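Local coordinates for protein major allergen Alt a 1 (Alternaria alternata, PDB 3V0R) that may bind the thaumatin-like proteins of host plants and inhibit their beta-glucanase activity, at residues K17-Y22 with G35-A40; I92-T97 with L126-K131; L100-R105 with F114-V119. One frame throughout, in Å; residues are numbered along the deposited sequence.

Interaction 1 of 3, residues K17-Y22 with G35-A40; sequences KISEFY and GFNIKA. With 0FU (2,5,6-triaminopyrimidin-4-ol), chain M; 0FU (2,5,6-triaminopyrimidin-4-ol), chain K; SO4 (sulfate ion), chain B.
An antiparallel beta hairpin of the Alt a 1 barrel pairs its two arms here, from Lys-17 with Lys-39 to Tyr-22 with Gly-35. Paired backbone hydrogen bonds link Lys-17 with Lys-39 and Ser-19 with Asn-37. A beta bulge then shifts the register by one residue, with Glu-20 at positive phi (50°), before Tyr-22 N reaches Gly-35 O at 2.8 Å. Ile-18 packs through both branches: CG2 lies 3.7 Å from Phe-36 CD2, while CD1 meets Ile-38 CG1. At the bulge the Glu-20 side chain crosses that of Asn-37 obliquely, CG 3.4 Å from ND2. A water donates to Glu-20 O and, weakly, to Asn-37 OD1, which is also hydrogen-bonded to Thr-49 OG1. Gly-35, lacking a side chain, lets N1 of one bound triaminopyrimidinol come within 3.4 Å of its CA, in a pocket that Glu-20, Tyr-22 and Phe-36 also line. Lys-17 NZ hydrogen-bonds O1 of a sulfate, probably from the crystallisation liquor, at 3.1 Å, and OD1 of Asn-109 of the second subunit. In the sheet, strand 47-53 borders the 35-40 arm, through Phe-48 and Cys-50, and strand 114-128 borders the 17-22 arm.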
loop_
_atom_site.group_PDB
_atom_site.type_symbol
_atom_site.label_atom_id
_atom_site.label_comp_id
_atom_site.label_asym_id
_atom_site.label_seq_id
_atom_site.Cartn_x
_atom_site.Cartn_y
_atom_site.Cartn_z
ATOM N N LYS A 17 -3.689 -18.013 13.501
ATOM C CA LYS A 17 -3.686 -18.975 12.397
ATOM C C LYS A 17 -2.911 -18.365 11.266
ATOM O O LYS A 17 -3.112 -17.171 10.963
ATOM C CB LYS A 17 -5.127 -19.168 11.941
ATOM C CG LYS A 17 -5.275 -20.165 10.803
ATOM C CD LYS A 17 -6.765 -20.366 10.482
ATOM C CE LYS A 17 -7.185 -19.358 9.423
ATOM N NZ LYS A 17 -8.590 -19.598 8.930
ATOM N N ILE A 18 -2.040 -19.163 10.638
ATOM C CA ILE A 18 -1.243 -18.760 9.514
ATOM C C ILE A 18 -1.782 -19.569 8.332
ATOM O O ILE A 18 -1.997 -20.778 8.395
ATOM C CB ILE A 18 0.267 -19.034 9.663
ATOM C CG1 ILE A 18 0.771 -18.517 11.002
ATOM C CG2 ILE A 18 1.023 -18.470 8.431
ATOM C CD1 ILE A 18 0.838 -16.999 11.153
ATOM N N SER A 19 -2.055 -18.884 7.251
ATOM C CA SER A 19 -2.632 -19.517 6.061
ATOM C C SER A 19 -2.206 -18.766 4.781
ATOM O O SER A 19 -1.629 -17.654 4.817
ATOM C CB SER A 19 -4.179 -19.546 6.113
ATOM O OG SER A 19 -4.672 -18.224 6.190
ATOM N N GLU A 20 -2.516 -19.393 3.652
ATOM C CA GLU A 20 -2.193 -18.810 2.309
ATOM C C GLU A 20 -0.735 -18.347 2.140
ATOM O O GLU A 20 -0.386 -17.290 1.593
ATOM C CB GLU A 20 -3.264 -17.772 1.893
ATOM C CG GLU A 20 -4.763 -18.014 2.265
ATOM C CD GLU A 20 -5.413 -19.472 2.189
ATOM O OE1 GLU A 20 -6.202 -19.645 3.112
ATOM O OE2 GLU A 20 -5.285 -20.406 1.270
ATOM N N PHE A 21 0.173 -19.194 2.592
ATOM C CA PHE A 21 1.576 -18.965 2.331
ATOM C C PHE A 21 1.795 -18.924 0.831
ATOM O O PHE A 21 1.226 -19.716 0.089
ATOM C CB PHE A 21 2.435 -20.135 2.884
ATOM C CG PHE A 21 3.894 -20.018 2.565
ATOM C CD1 PHE A 21 4.669 -19.132 3.211
ATOM C CD2 PHE A 21 4.439 -20.746 1.557
ATOM C CE1 PHE A 21 6.034 -19.045 2.951
ATOM C CE2 PHE A 21 5.790 -20.667 1.229
ATOM C CZ PHE A 21 6.591 -19.789 1.930
ATOM N N TYR A 22 2.605 -17.968 0.384
ATOM C CA TYR A 22 3.056 -17.880 -1.011
ATOM C C TYR A 22 4.523 -17.571 -0.992
ATOM O O TYR A 22 5.007 -16.939 -0.094
ATOM C CB TYR A 22 2.314 -16.758 -1.776
ATOM C CG TYR A 22 2.687 -16.550 -3.256
ATOM C CD1 TYR A 22 1.908 -17.107 -4.305
ATOM C CD2 TYR A 22 3.755 -15.734 -3.628
ATOM C CE1 TYR A 22 2.214 -16.870 -5.650
ATOM C CE2 TYR A 22 4.080 -15.530 -4.979
ATOM C CZ TYR A 22 3.329 -16.106 -5.977
ATOM O OH TYR A 22 3.621 -15.826 -7.303
ATOM N N GLY A 35 5.053 -14.352 1.471
ATOM C CA GLY A 35 3.956 -13.843 2.242
ATOM C C GLY A 35 3.006 -14.875 2.794
ATOM O O GLY A 35 3.010 -16.028 2.380
ATOM N N PHE A 36 2.146 -14.425 3.715
ATOM C CA PHE A 36 1.183 -15.309 4.356
ATOM C C PHE A 36 0.176 -14.476 5.110
ATOM O O PHE A 36 0.387 -13.296 5.308
ATOM C CB PHE A 36 1.886 -16.312 5.311
ATOM C CG PHE A 36 2.810 -15.659 6.257
ATOM C CD1 PHE A 36 4.162 -15.485 5.923
ATOM C CD2 PHE A 36 2.354 -15.193 7.504
ATOM C CE1 PHE A 36 5.015 -14.831 6.789
ATOM C CE2 PHE A 36 3.228 -14.531 8.376
ATOM C CZ PHE A 36 4.547 -14.357 8.015
ATOM N N ASN A 37 -0.968 -15.047 5.412
ATOM C CA ASN A 37 -2.043 -14.354 6.133
ATOM C C ASN A 37 -1.959 -14.739 7.593
ATOM O O ASN A 37 -1.626 -15.925 7.923
ATOM C CB ASN A 37 -3.414 -14.772 5.592
ATOM C CG ASN A 37 -3.704 -14.217 4.189
ATOM O OD1 ASN A 37 -3.067 -13.217 3.740
ATOM N ND2 ASN A 37 -4.721 -14.815 3.501
ATOM N N ILE A 38 -2.230 -13.795 8.469
ATOM C CA ILE A 38 -2.249 -14.032 9.931
ATOM C C ILE A 38 -3.605 -13.618 10.476
ATOM O O ILE A 38 -4.075 -12.481 10.188
ATOM C CB ILE A 38 -1.221 -13.183 10.622
ATOM C CG1 ILE A 38 0.186 -13.490 10.101
ATOM C CG2 ILE A 38 -1.321 -13.326 12.160
ATOM C CD1 ILE A 38 1.250 -12.718 10.859
ATOM N N LYS A 39 -4.250 -14.485 11.221
ATOM C CA LYS A 39 -5.588 -14.214 11.756
ATOM C C LYS A 39 -5.718 -14.589 13.213
ATOM O O LYS A 39 -5.275 -15.675 13.615
ATOM C CB LYS A 39 -6.625 -14.976 10.919
ATOM C CG LYS A 39 -8.057 -14.580 11.183
ATOM C CD LYS A 39 -9.071 -15.361 10.365
ATOM C CE LYS A 39 -10.408 -14.621 10.309
ATOM N NZ LYS A 39 -10.936 -14.304 11.659
ATOM N N ALA A 40 -6.323 -13.740 14.016
ATOM C CA ALA A 40 -6.629 -14.094 15.396
ATOM C C ALA A 40 -7.611 -15.235 15.436
ATOM O O ALA A 40 -8.409 -15.401 14.498
ATOM C CB ALA A 40 -7.205 -12.901 16.175
HETATM C C4 0FU M . 1.272 -10.392 -0.473
HETATM N N3 0FU M . 2.424 -10.864 -0.963
HETATM C C2 0FU M . 2.706 -12.181 -0.875
HETATM N NAA 0FU M . 3.884 -12.584 -1.393
HETATM N N1 0FU M . 1.836 -13.069 -0.308
HETATM C C6 0FU M . 0.673 -12.634 0.200
HETATM N NAB 0FU M . -0.189 -13.475 0.785
HETATM C C5 0FU M . 0.381 -11.266 0.107
HETATM N NAC 0FU M . -0.740 -10.727 0.584
HETATM O O4 0FU M . 0.907 -9.086 -0.534
HETATM C C4 0FU K . -0.024 -11.135 -3.141
HETATM N N3 0FU K . -1.149 -11.404 -2.438
HETATM C C2 0FU K . -1.566 -12.692 -2.330
HETATM N NAA 0FU K . -2.692 -12.948 -1.642
HETATM N N1 0FU K . -0.875 -13.721 -2.883
HETATM C C6 0FU K . 0.222 -13.465 -3.612
HETATM N NAB 0FU K . 0.986 -14.366 -4.256
HETATM C C5 0FU K . 0.649 -12.187 -3.725
HETATM N NAC 0FU K . 1.749 -11.974 -4.424
HETATM O O4 0FU K . 0.519 -9.874 -3.333
HETATM S S SO4 B . -10.273 -17.207 6.499
HETATM O O1 SO4 B . -8.856 -17.234 7.002
HETATM O O2 SO4 B . -10.827 -18.589 6.616
HETATM O O3 SO4 B . -11.063 -16.248 7.335
HETATM O O4 SO4 B . -10.416 -16.808 5.067
HETATM O O HOH W 1 -1.336 -14.783 1.541
#

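Interaction 2 of 3, residues I92-T97 with L126-K131; sequences ITYVAT and LVTLPK. With 0FU (2,5,6-triaminopyrimidin-4-ol), chain J; 8AC (8-aminooctanoic acid), chain L.
Three polar partners lie at the edge of the Tyr-94 ring. Thr-128 OG1 sits near the ring plane, 3.4 Å from CE1, and on the opposite edge the carboxylate oxygen OAB of 8-aminooctanoic acid lies 3.5 Å from CE2. At the ring's end, the amino group NAB of a triaminopyrimidinol, also near the plane, donates to Tyr-94 OH over a modelled distance so short that its exact length is doubtful. Leu-126 CB and the Val-127 carbonyl carbon approach the ring obliquely. The contact is the open end of the beta hairpin formed by strands 93-106 and 114-128, where Tyr-94 and Thr-128 form a non-hydrogen-bonded antiparallel pair and Val-95 and Val-127 the hydrogen-bonded pair next to it, with a bond in each direction. Leu-126 works with both branches: CD2 is wedged between Ala-96 CB, at 3.8 Å, and Tyr-94 CB, while CD1 turns to the acid's OAB. Tyr-94 and Leu-126 thus line the acid's pocket, to which Gln-86 NE2 of strand 81-87 adds a hydrogen bond to the ligand. Val-95 and Val-127 point to the other face; Val-95 CG1, anti to its own carbonyl carbon (chi1 -61°), meets Leu-129 CG at 4.0 Å, the two side chains crossing at about a right angle. The Leu-129 and Thr-93 side chains lie side by side. Leu-129 N donates almost straight to Thr-93 O, with an angle of 171° at the hydrogen. Just beyond, one water accepts from Thr-93 N and donates to Leu-129 O at 2.7 Å.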
loop_
_atom_site.group_PDB
_atom_site.type_symbol
_atom_site.label_atom_id
_atom_site.label_comp_id
_atom_site.label_asym_id
_atom_site.label_seq_id
_atom_site.Cartn_x
_atom_site.Cartn_y
_atom_site.Cartn_z
ATOM N N ILE A 92 8.381 -6.067 27.261
ATOM C CA ILE A 92 7.681 -7.268 26.837
ATOM C C ILE A 92 7.773 -7.407 25.341
ATOM O O ILE A 92 7.332 -6.521 24.610
ATOM C CB ILE A 92 6.187 -7.212 27.209
ATOM C CG1 ILE A 92 6.012 -7.086 28.739
ATOM C CG2 ILE A 92 5.452 -8.448 26.718
ATOM C CD1 ILE A 92 4.542 -6.815 29.150
ATOM N N THR A 93 8.327 -8.530 24.904
ATOM C CA THR A 93 8.373 -8.916 23.523
ATOM C C THR A 93 7.884 -10.338 23.433
ATOM O O THR A 93 8.293 -11.182 24.244
ATOM C CB THR A 93 9.831 -8.839 22.983
ATOM O OG1 THR A 93 10.243 -7.460 22.912
ATOM C CG2 THR A 93 9.941 -9.422 21.581
ATOM N N TYR A 94 7.016 -10.628 22.464
ATOM C CA TYR A 94 6.575 -11.997 22.192
ATOM C C TYR A 94 7.254 -12.490 20.969
ATOM O O TYR A 94 7.533 -11.706 20.068
ATOM C CB TYR A 94 5.081 -12.058 21.924
ATOM C CG TYR A 94 4.177 -11.565 23.001
ATOM C CD1 TYR A 94 4.471 -11.784 24.319
ATOM C CD2 TYR A 94 2.982 -10.931 22.696
ATOM C CE1 TYR A 94 3.637 -11.287 25.330
ATOM C CE2 TYR A 94 2.120 -10.450 23.716
ATOM C CZ TYR A 94 2.463 -10.654 25.003
ATOM O OH TYR A 94 1.641 -10.218 26.025
ATOM N N VAL A 95 7.561 -13.787 20.920
ATOM C CA VAL A 95 8.014 -14.466 19.733
ATOM C C VAL A 95 7.183 -15.684 19.504
ATOM O O VAL A 95 6.453 -16.119 20.408
ATOM C CB VAL A 95 9.510 -14.834 19.715
ATOM C CG1 VAL A 95 10.385 -13.604 19.798
ATOM C CG2 VAL A 95 9.849 -15.799 20.862
ATOM N N ALA A 96 7.169 -16.207 18.266
ATOM C CA ALA A 96 6.394 -17.365 17.971
ATOM C C ALA A 96 6.975 -18.063 16.759
ATOM O O ALA A 96 7.487 -17.377 15.854
ATOM C CB ALA A 96 4.903 -17.038 17.670
ATOM N N THR A 97 6.827 -19.383 16.695
ATOM C CA THR A 97 7.370 -20.095 15.552
ATOM C C THR A 97 6.423 -21.097 14.988
ATOM O O THR A 97 5.553 -21.605 15.664
ATOM C CB THR A 97 8.732 -20.835 15.870
ATOM O OG1 THR A 97 8.509 -21.911 16.800
ATOM C CG2 THR A 97 9.842 -19.872 16.377
ATOM N N LEU A 126 2.196 -17.177 20.709
ATOM C CA LEU A 126 3.048 -16.089 21.130
ATOM C C LEU A 126 3.443 -16.233 22.594
ATOM O O LEU A 126 2.592 -16.308 23.473
ATOM C CB LEU A 126 2.356 -14.742 20.854
ATOM C CG LEU A 126 2.081 -14.389 19.405
ATOM C CD1 LEU A 126 0.916 -13.412 19.361
ATOM C CD2 LEU A 126 3.337 -13.753 18.811
ATOM N N VAL A 127 4.747 -16.202 22.881
ATOM C CA VAL A 127 5.305 -16.416 24.209
ATOM C C VAL A 127 6.365 -15.354 24.515
ATOM O O VAL A 127 7.120 -14.924 23.631
ATOM C CB VAL A 127 5.901 -17.837 24.346
ATOM C CG1 VAL A 127 6.381 -18.090 25.780
ATOM C CG2 VAL A 127 4.883 -18.925 23.918
ATOM N N THR A 128 6.406 -14.930 25.791
ATOM C CA THR A 128 7.183 -13.801 26.194
ATOM C C THR A 128 8.699 -14.176 26.251
ATOM O O THR A 128 9.064 -15.212 26.847
ATOM C CB THR A 128 6.735 -13.353 27.568
ATOM O OG1 THR A 128 5.324 -13.129 27.607
ATOM C CG2 THR A 128 7.490 -12.047 27.989
ATOM N N LEU A 129 9.542 -13.364 25.658
ATOM C CA LEU A 129 10.998 -13.515 25.788
ATOM C C LEU A 129 11.493 -13.023 27.113
ATOM O O LEU A 129 11.136 -11.915 27.558
ATOM C CB LEU A 129 11.675 -12.666 24.761
ATOM C CG LEU A 129 12.018 -13.285 23.450
ATOM C CD1 LEU A 129 12.831 -12.178 22.650
ATOM C CD2 LEU A 129 12.937 -14.526 23.576
ATOM N N PRO A 130 12.269 -13.822 27.821
ATOM C CA PRO A 130 12.716 -13.306 29.105
ATOM C C PRO A 130 13.522 -12.025 28.957
ATOM O O PRO A 130 14.331 -11.898 28.022
ATOM C CB PRO A 130 13.517 -14.443 29.653
ATOM C CG PRO A 130 12.690 -15.621 29.193
ATOM C CD PRO A 130 12.327 -15.279 27.767
ATOM N N LYS A 131 13.292 -11.091 29.898
ATOM C CA LYS A 131 13.932 -9.774 29.889
ATOM C C LYS A 131 15.070 -9.902 30.909
ATOM O O LYS A 131 14.806 -9.935 32.122
ATOM C CB LYS A 131 12.932 -8.642 30.260
HETATM C C4 0FU J . -3.277 -6.865 25.397
HETATM N N3 0FU J . -3.615 -7.180 26.675
HETATM C C2 0FU J . -2.786 -7.889 27.489
HETATM N NAA 0FU J . -3.180 -8.166 28.741
HETATM N N1 0FU J . -1.575 -8.314 27.066
HETATM C C6 0FU J . -1.185 -8.027 25.790
HETATM N NAB 0FU J . -0.013 -8.433 25.363
HETATM C C5 0FU J . -2.028 -7.290 24.911
HETATM N NAC 0FU J . -1.678 -6.975 23.636
HETATM O O4 0FU J . -4.100 -6.157 24.546
HETATM N NAA 8AC L . -7.241 -10.257 28.567
HETATM O OAB 8AC L . -0.251 -10.589 21.135
HETATM O OAC 8AC L . -1.430 -9.045 20.238
HETATM C CAD 8AC L . -6.697 -9.747 27.300
HETATM C CAE 8AC L . -6.141 -10.912 26.509
HETATM C CAF 8AC L . -6.129 -10.637 25.019
HETATM C CAG 8AC L . -4.687 -10.291 24.623
HETATM C CAH 8AC L . -4.365 -10.754 23.248
HETATM C CAI 8AC L . -3.036 -10.090 22.785
HETATM C CAJ 8AC L . -2.516 -10.791 21.551
HETATM C CAK 8AC L . -1.314 -10.049 20.933
HETATM O O HOH W 2 10.198 -9.493 26.931
#

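Interaction 3 of 3, residues L100-R105 with F114-V119; sequences LPNYCR and FVCQGV
Cys-104 and Cys-116 are joined by a disulfide across the antiparallel hairpin of strands 93-106 and 114-128, on the part nearer its turn. They form a non-hydrogen-bonded pair, where facing side chains come close, and their CA atoms are 3.9 Å apart. Each SG stands anti to its own carbonyl carbon, and the S-S bond spans the strands with a chi3 of 101°. Bumps from one strand settle beside the other on both sides of this bridge. Toward the turn, the Phe-114 ring leans on the backbone of the opposite strand: its CD1 lies 3.4 Å from Arg-105 C, while Cys-104 C lies at its edge. Toward the other end, the forked Val-119 spreads its two methyls lengthwise along the partner strand. CG1 rests against Tyr-103 CB at 3.8 Å, and CG2 against Pro-101 CB at 3.9 Å. Asn-102 CB sits 3.3 Å from Gln-117 O. The Asn-102 amide folds back along its own strand: ND2 donates to Leu-100 O at 3.0 Å, and OD1 is brought against Cys-116 CB. The Val-119 N to Pro-101 O bond has its donor 38° above the carbonyl plane, whereas Tyr-103 with Gln-117 and Arg-105 with Val-115 keep regular two-bond pairs. Strand 15-25 pairs with 114-119 along the edge turned from 100-105, and the second subunit packs on Tyr-103, Arg-105, Val-115 and Gln-117. The disulfide ties the strands covalently between two hydrogen-bonded pairs, which would resist sliding or separation; it lies within one chain, distinct from the interchain disulfide of Cys-6 that links the dimer.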
loop_
_atom_site.group_PDB
_atom_site.type_symbol
_atom_site.label_atom_id
_atom_site.label_comp_id
_atom_site.label_asym_id
_atom_site.label_seq_id
_atom_site.Cartn_x
_atom_site.Cartn_y
_atom_site.Cartn_z
ATOM N N LEU A 100 5.684 -23.825 7.912
ATOM C CA LEU A 100 4.586 -23.514 6.949
ATOM C C LEU A 100 4.756 -24.473 5.768
ATOM O O LEU A 100 5.500 -24.217 4.855
ATOM C CB LEU A 100 4.690 -22.075 6.500
ATOM C CG LEU A 100 4.797 -20.992 7.528
ATOM C CD1 LEU A 100 4.681 -19.616 6.911
ATOM C CD2 LEU A 100 3.705 -21.116 8.625
ATOM N N PRO A 101 4.067 -25.617 5.791
ATOM C CA PRO A 101 4.275 -26.610 4.737
ATOM C C PRO A 101 3.803 -26.034 3.420
ATOM O O PRO A 101 2.738 -25.361 3.345
ATOM C CB PRO A 101 3.355 -27.754 5.128
ATOM C CG PRO A 101 2.902 -27.490 6.517
ATOM C CD PRO A 101 3.079 -26.057 6.793
ATOM N N ASN A 102 4.597 -26.284 2.396
ATOM C CA ASN A 102 4.247 -25.771 1.090
ATOM C C ASN A 102 4.740 -26.645 -0.061
ATOM O O ASN A 102 5.586 -27.532 0.146
ATOM C CB ASN A 102 4.780 -24.357 1.003
ATOM C CG ASN A 102 6.288 -24.298 1.045
ATOM O OD1 ASN A 102 6.920 -24.418 0.023
ATOM N ND2 ASN A 102 6.867 -24.215 2.232
ATOM N N TYR A 103 4.193 -26.429 -1.246
ATOM C CA TYR A 103 4.588 -27.155 -2.439
ATOM C C TYR A 103 5.026 -26.174 -3.515
ATOM O O TYR A 103 4.299 -25.155 -3.733
ATOM C CB TYR A 103 3.382 -27.962 -2.924
ATOM C CG TYR A 103 3.707 -28.791 -4.127
ATOM C CD1 TYR A 103 4.579 -29.868 -4.026
ATOM C CD2 TYR A 103 3.171 -28.488 -5.370
ATOM C CE1 TYR A 103 4.912 -30.639 -5.152
ATOM C CE2 TYR A 103 3.481 -29.248 -6.500
ATOM C CZ TYR A 103 4.352 -30.316 -6.375
ATOM O OH TYR A 103 4.667 -31.044 -7.501
ATOM N N CYS A 104 6.191 -26.398 -4.137
ATOM C CA CYS A 104 6.703 -25.551 -5.197
ATOM C C CYS A 104 6.551 -26.204 -6.548
ATOM O O CYS A 104 6.795 -27.416 -6.711
ATOM C CB CYS A 104 8.214 -25.200 -5.017
ATOM S SG CYS A 104 8.593 -24.460 -3.404
ATOM N N ARG A 105 6.189 -25.421 -7.548
ATOM C CA ARG A 105 6.082 -25.966 -8.922
ATOM C C ARG A 105 6.504 -24.861 -9.894
ATOM O O ARG A 105 6.425 -23.650 -9.555
ATOM C CB ARG A 105 4.630 -26.443 -9.170
ATOM C CG ARG A 105 3.672 -25.360 -9.625
ATOM C CD ARG A 105 2.219 -25.846 -9.815
ATOM N NE ARG A 105 1.920 -26.477 -11.140
ATOM C CZ ARG A 105 1.500 -27.743 -11.374
ATOM N NH1 ARG A 105 1.271 -28.115 -12.641
ATOM N NH2 ARG A 105 1.302 -28.642 -10.381
ATOM N N PHE A 114 10.145 -20.914 -9.867
ATOM C CA PHE A 114 9.246 -21.757 -9.097
ATOM C C PHE A 114 8.390 -20.890 -8.216
ATOM O O PHE A 114 8.854 -19.861 -7.726
ATOM C CB PHE A 114 10.025 -22.745 -8.227
ATOM C CG PHE A 114 10.558 -23.883 -9.012
ATOM C CD1 PHE A 114 9.835 -25.066 -9.110
ATOM C CD2 PHE A 114 11.731 -23.753 -9.721
ATOM C CE1 PHE A 114 10.301 -26.105 -9.912
ATOM C CE2 PHE A 114 12.223 -24.799 -10.512
ATOM C CZ PHE A 114 11.494 -25.978 -10.602
ATOM N N VAL A 115 7.134 -21.281 -8.078
ATOM C CA VAL A 115 6.229 -20.624 -7.174
ATOM C C VAL A 115 5.760 -21.673 -6.157
ATOM O O VAL A 115 5.522 -22.834 -6.523
ATOM C CB VAL A 115 5.086 -19.921 -7.925
ATOM C CG1 VAL A 115 5.626 -18.742 -8.733
ATOM C CG2 VAL A 115 4.359 -20.895 -8.843
ATOM N N CYS A 116 5.686 -21.273 -4.878
ATOM C CA CYS A 116 5.385 -22.132 -3.759
ATOM C C CYS A 116 4.087 -21.660 -3.116
ATOM O O CYS A 116 3.871 -20.455 -2.996
ATOM C CB CYS A 116 6.530 -22.083 -2.699
ATOM S SG CYS A 116 8.131 -22.365 -3.503
ATOM N N GLN A 117 3.187 -22.560 -2.756
ATOM C CA GLN A 117 2.042 -22.159 -2.012
ATOM C C GLN A 117 1.744 -23.132 -0.862
ATOM O O GLN A 117 2.075 -24.336 -0.964
ATOM C CB GLN A 117 0.808 -21.947 -2.955
ATOM C CG GLN A 117 0.435 -23.239 -3.673
ATOM C CD GLN A 117 -0.697 -23.132 -4.763
ATOM O OE1 GLN A 117 -0.607 -22.340 -5.750
ATOM N NE2 GLN A 117 -1.804 -23.903 -4.539
ATOM N N GLY A 118 1.169 -22.580 0.221
ATOM C CA GLY A 118 0.886 -23.349 1.418
ATOM C C GLY A 118 -0.070 -24.520 1.065
ATOM O O GLY A 118 -0.937 -24.394 0.167
ATOM N N VAL A 119 0.166 -25.663 1.698
ATOM C CA VAL A 119 -0.713 -26.829 1.577
ATOM C C VAL A 119 -1.505 -27.112 2.852
ATOM O O VAL A 119 -2.390 -27.961 2.851
ATOM C CB VAL A 119 0.036 -28.073 1.103
ATOM C CG1 VAL A 119 0.628 -27.812 -0.270
ATOM C CG2 VAL A 119 1.098 -28.523 2.096
#

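How the interactions relate
Interactions 2 and 3 are opposite ends of one hairpin, strands 93-106 and 114-128, with centres 28 Å apart on opposite sides of the chain's centre. Interaction 1, the neighbouring hairpin, touches interaction 3 directly: Phe-21 O lies 2.9 Å from Gly-118 N, a probable hydrogen bond, and Leu-100 packs on Ile-18 and Phe-21. From interaction 2 it stays apart, with centres 19 Å apart and nearest atoms about 7 Å apart. Ligands sit at two separate places: two triaminopyrimidinols beside interaction 1, a third with 8-aminooctanoic acid at interaction 2. Interactions 1 and 3 also both meet the second subunit, whereas no other protein chain of the assembly touches interaction 2.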